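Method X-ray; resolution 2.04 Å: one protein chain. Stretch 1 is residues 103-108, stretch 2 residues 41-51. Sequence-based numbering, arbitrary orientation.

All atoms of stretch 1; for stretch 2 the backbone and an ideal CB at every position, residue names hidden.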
# COMPACT_ATOMS: atom_id res chain seq x y z
N ALA A 103 7.31 14.33 6.09
CA ALA A 103 8.67 14.68 6.47
C ALA A 103 8.83 16.20 6.61
O ALA A 103 7.98 16.98 6.15
CB ALA A 103 9.66 14.13 5.45
N GLY A 104 9.95 16.60 7.22
CA GLY A 104 10.23 18.02 7.42
C GLY A 104 11.70 18.29 7.58
O GLY A 104 12.53 17.42 7.29
N THR A 105 12.02 19.50 8.02
CA THR A 105 13.38 19.94 8.25
C THR A 105 13.39 20.94 9.41
O THR A 105 12.36 21.53 9.74
CB THR A 105 14.06 20.56 6.98
OG1 THR A 105 13.66 21.93 6.81
CG2 THR A 105 13.78 19.75 5.70
N VAL A 106 14.56 21.10 10.03
CA VAL A 106 14.74 22.04 11.15
C VAL A 106 14.90 23.49 10.66
O VAL A 106 14.94 24.43 11.45
CB VAL A 106 15.96 21.65 12.06
CG1 VAL A 106 15.76 20.27 12.70
CG2 VAL A 106 17.30 21.70 11.27
N TYR A 107 14.99 23.67 9.34
CA TYR A 107 15.19 24.99 8.76
C TYR A 107 13.86 25.67 8.40
O TYR A 107 13.65 26.04 7.25
CB TYR A 107 16.06 24.84 7.52
CG TYR A 107 17.32 24.02 7.76
CD1 TYR A 107 18.33 24.49 8.60
CD2 TYR A 107 17.50 22.78 7.13
CE1 TYR A 107 19.50 23.74 8.82
CE2 TYR A 107 18.67 22.03 7.32
CZ TYR A 107 19.66 22.51 8.18
OH TYR A 107 20.79 21.78 8.40
N CYS A 108 12.98 25.84 9.39
CA CYS A 108 11.58 26.26 9.15
C CYS A 108 10.89 25.40 8.07
O CYS A 108 10.07 25.90 7.27
CB CYS A 108 11.49 27.75 8.76
SG CYS A 108 12.33 28.83 9.93
N UNK A 41 26.96 18.98 4.63
CA UNK A 41 26.70 19.70 5.86
C UNK A 41 25.26 19.96 6.28
O UNK A 41 24.90 19.72 7.44
CB UNK A 41 27.40 21.06 5.76
N UNK A 42 24.42 20.48 5.38
CA UNK A 42 23.05 20.83 5.77
C UNK A 42 22.19 19.58 6.05
O UNK A 42 21.31 19.62 6.88
CB UNK A 42 22.40 21.67 4.67
N UNK A 43 22.43 18.51 5.32
CA UNK A 43 21.66 17.26 5.49
C UNK A 43 22.05 16.52 6.76
O UNK A 43 21.19 15.95 7.43
CB UNK A 43 21.86 16.34 4.28
N UNK A 44 23.34 16.52 7.07
CA UNK A 44 23.88 16.01 8.35
C UNK A 44 23.36 16.80 9.56
O UNK A 44 22.90 16.20 10.56
CB UNK A 44 25.41 16.06 8.33
N UNK A 45 23.41 18.13 9.49
CA UNK A 45 22.89 18.93 10.60
C UNK A 45 21.40 18.74 10.83
O UNK A 45 20.96 18.65 11.97
CB UNK A 45 23.18 20.41 10.35
N UNK A 46 20.62 18.62 9.75
CA UNK A 46 19.20 18.35 9.92
C UNK A 46 19.01 16.99 10.59
O UNK A 46 18.22 16.87 11.51
CB UNK A 46 18.47 18.40 8.57
N UNK A 47 19.73 15.97 10.14
CA UNK A 47 19.65 14.64 10.77
C UNK A 47 19.99 14.71 12.25
O UNK A 47 19.20 14.28 13.09
CB UNK A 47 20.59 13.66 10.07
N UNK A 48 21.16 15.27 12.58
CA UNK A 48 21.55 15.39 13.99
C UNK A 48 20.57 16.21 14.85
O UNK A 48 20.26 15.81 15.98
CB UNK A 48 22.94 16.03 14.07
N UNK A 49 20.06 17.34 14.35
CA UNK A 49 19.15 18.13 15.20
C UNK A 49 17.81 17.47 15.39
O UNK A 49 17.14 17.71 16.39
CB UNK A 49 18.94 19.52 14.60
N UNK A 50 17.40 16.64 14.43
CA UNK A 50 16.15 15.90 14.58
C UNK A 50 16.32 14.76 15.57
O UNK A 50 15.37 14.31 16.21
CB UNK A 50 15.68 15.36 13.23
N UNK A 51 17.54 14.28 15.67
CA UNK A 51 17.88 13.27 16.62
C UNK A 51 17.85 13.86 18.03
O UNK A 51 17.32 13.26 18.95
CB UNK A 51 19.25 12.67 16.30

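Stretch 2 is a helix, and stretch 1 packs beside it as an irregular loop whose offerings are few: the hydroxyl of Tyr 107, the backbone N of Val 106 and that valine's two methyl groups. Position 41 is beyond their reach, so the loop sets no preference; with phi at -49° a proline ring is among the options, and Pro 41 is found.

At position 42 the CB points sideways, 4.1 Å from Tyr 107 OH, and the carbonyl lies at the edge of the tyrosine ring. A small residue suits, though others might turn aside. It is Ala 42, and the main contact is backbone: Tyr 107 OH donates to Ala 42 O at 2.7 Å.

Positions 43 and 44 point their CB away from the loop, which therefore cannot choose between residues; they are Gly 43 and Val 44.

At position 45 the ideal CB sits 3.4 Å from Tyr 107 OH. A chain that turns outward fits, long or short, polar or not. Glu 45 does this: its CB stays 3.5 Å from Tyr 107 OH while its carboxylate leads away to hydrogen bonds elsewhere in the structure.

Position 46 is the most telling. The CA of position 46 is 5.9 Å from Val 106 CA, and its CB points sideways, close to Tyr 107 CE2 and Val 106 CG2. The N of Val 106 is a donor with no partner within its own stretch. An acceptor at least two bonds beyond CB is needed, so Asn or Asp comes to mind, and a folded Gln or Glu might do, provided its end comes nearer the loop. Asn 46, with chi1 t, carries its amide there: Val 106 N donates to Asn 46 OD1 at 2.9 Å.

Positions 47 and 48 make no contact with the loop; they hold Phe 47 and Val 48.

Position 49 directs its CB toward Val 106 CG1, 3.8 Å away, so aliphatic carbon is welcome near the root and almost any ending could follow. Gln 49 lays its CB against that methyl, then leads away, with NE2 weakly bonded to Glu 45 OE1.

At position 50 the CB is sideways and 4.9 Å from Val 106 CG1, leaving room for an apolar chain such as Leu, Ile or Met. Leu 50 brings CD2 to 3.8 Å from Val 106 CG1. Position 51 is out of reach, and is Thr 51.

Stretch 2, residues 41-51: PAGVENFVQLT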
# COMPACT_ATOMS: atom_id res chain seq x y z
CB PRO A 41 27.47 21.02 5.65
CG PRO A 41 28.62 20.62 4.83
CD PRO A 41 28.02 19.64 3.83
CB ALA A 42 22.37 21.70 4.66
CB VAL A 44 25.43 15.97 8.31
CG1 VAL A 44 26.03 15.71 9.73
CG2 VAL A 44 25.85 14.90 7.35
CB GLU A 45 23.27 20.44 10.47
CG GLU A 45 24.77 20.71 10.61
CD GLU A 45 25.39 20.31 11.98
OE1 GLU A 45 24.71 20.31 13.02
OE2 GLU A 45 26.61 20.02 11.99
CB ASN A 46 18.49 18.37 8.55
CG ASN A 46 16.99 18.16 8.66
OD1 ASN A 46 16.30 18.85 9.44
ND2 ASN A 46 16.45 17.22 7.86
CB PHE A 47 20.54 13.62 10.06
CG PHE A 47 20.33 12.20 10.54
CD1 PHE A 47 19.38 11.38 9.92
CD2 PHE A 47 21.07 11.69 11.62
CE1 PHE A 47 19.15 10.07 10.37
CE2 PHE A 47 20.85 10.37 12.08
CZ PHE A 47 19.90 9.56 11.45
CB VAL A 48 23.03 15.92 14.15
CG1 VAL A 48 23.39 16.06 15.61
CG2 VAL A 48 24.02 15.01 13.50
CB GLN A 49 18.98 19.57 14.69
CG GLN A 49 20.28 20.33 14.58
CD GLN A 49 21.12 20.31 15.85
OE1 GLN A 49 20.60 20.29 16.97
NE2 GLN A 49 22.44 20.34 15.68
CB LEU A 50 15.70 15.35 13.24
CG LEU A 50 15.05 16.40 12.33
CD1 LEU A 50 14.66 15.73 11.04
CD2 LEU A 50 13.83 16.99 13.01
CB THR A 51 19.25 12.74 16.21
OG1 THR A 51 19.07 11.60 15.38
CG2 THR A 51 20.08 12.47 17.38
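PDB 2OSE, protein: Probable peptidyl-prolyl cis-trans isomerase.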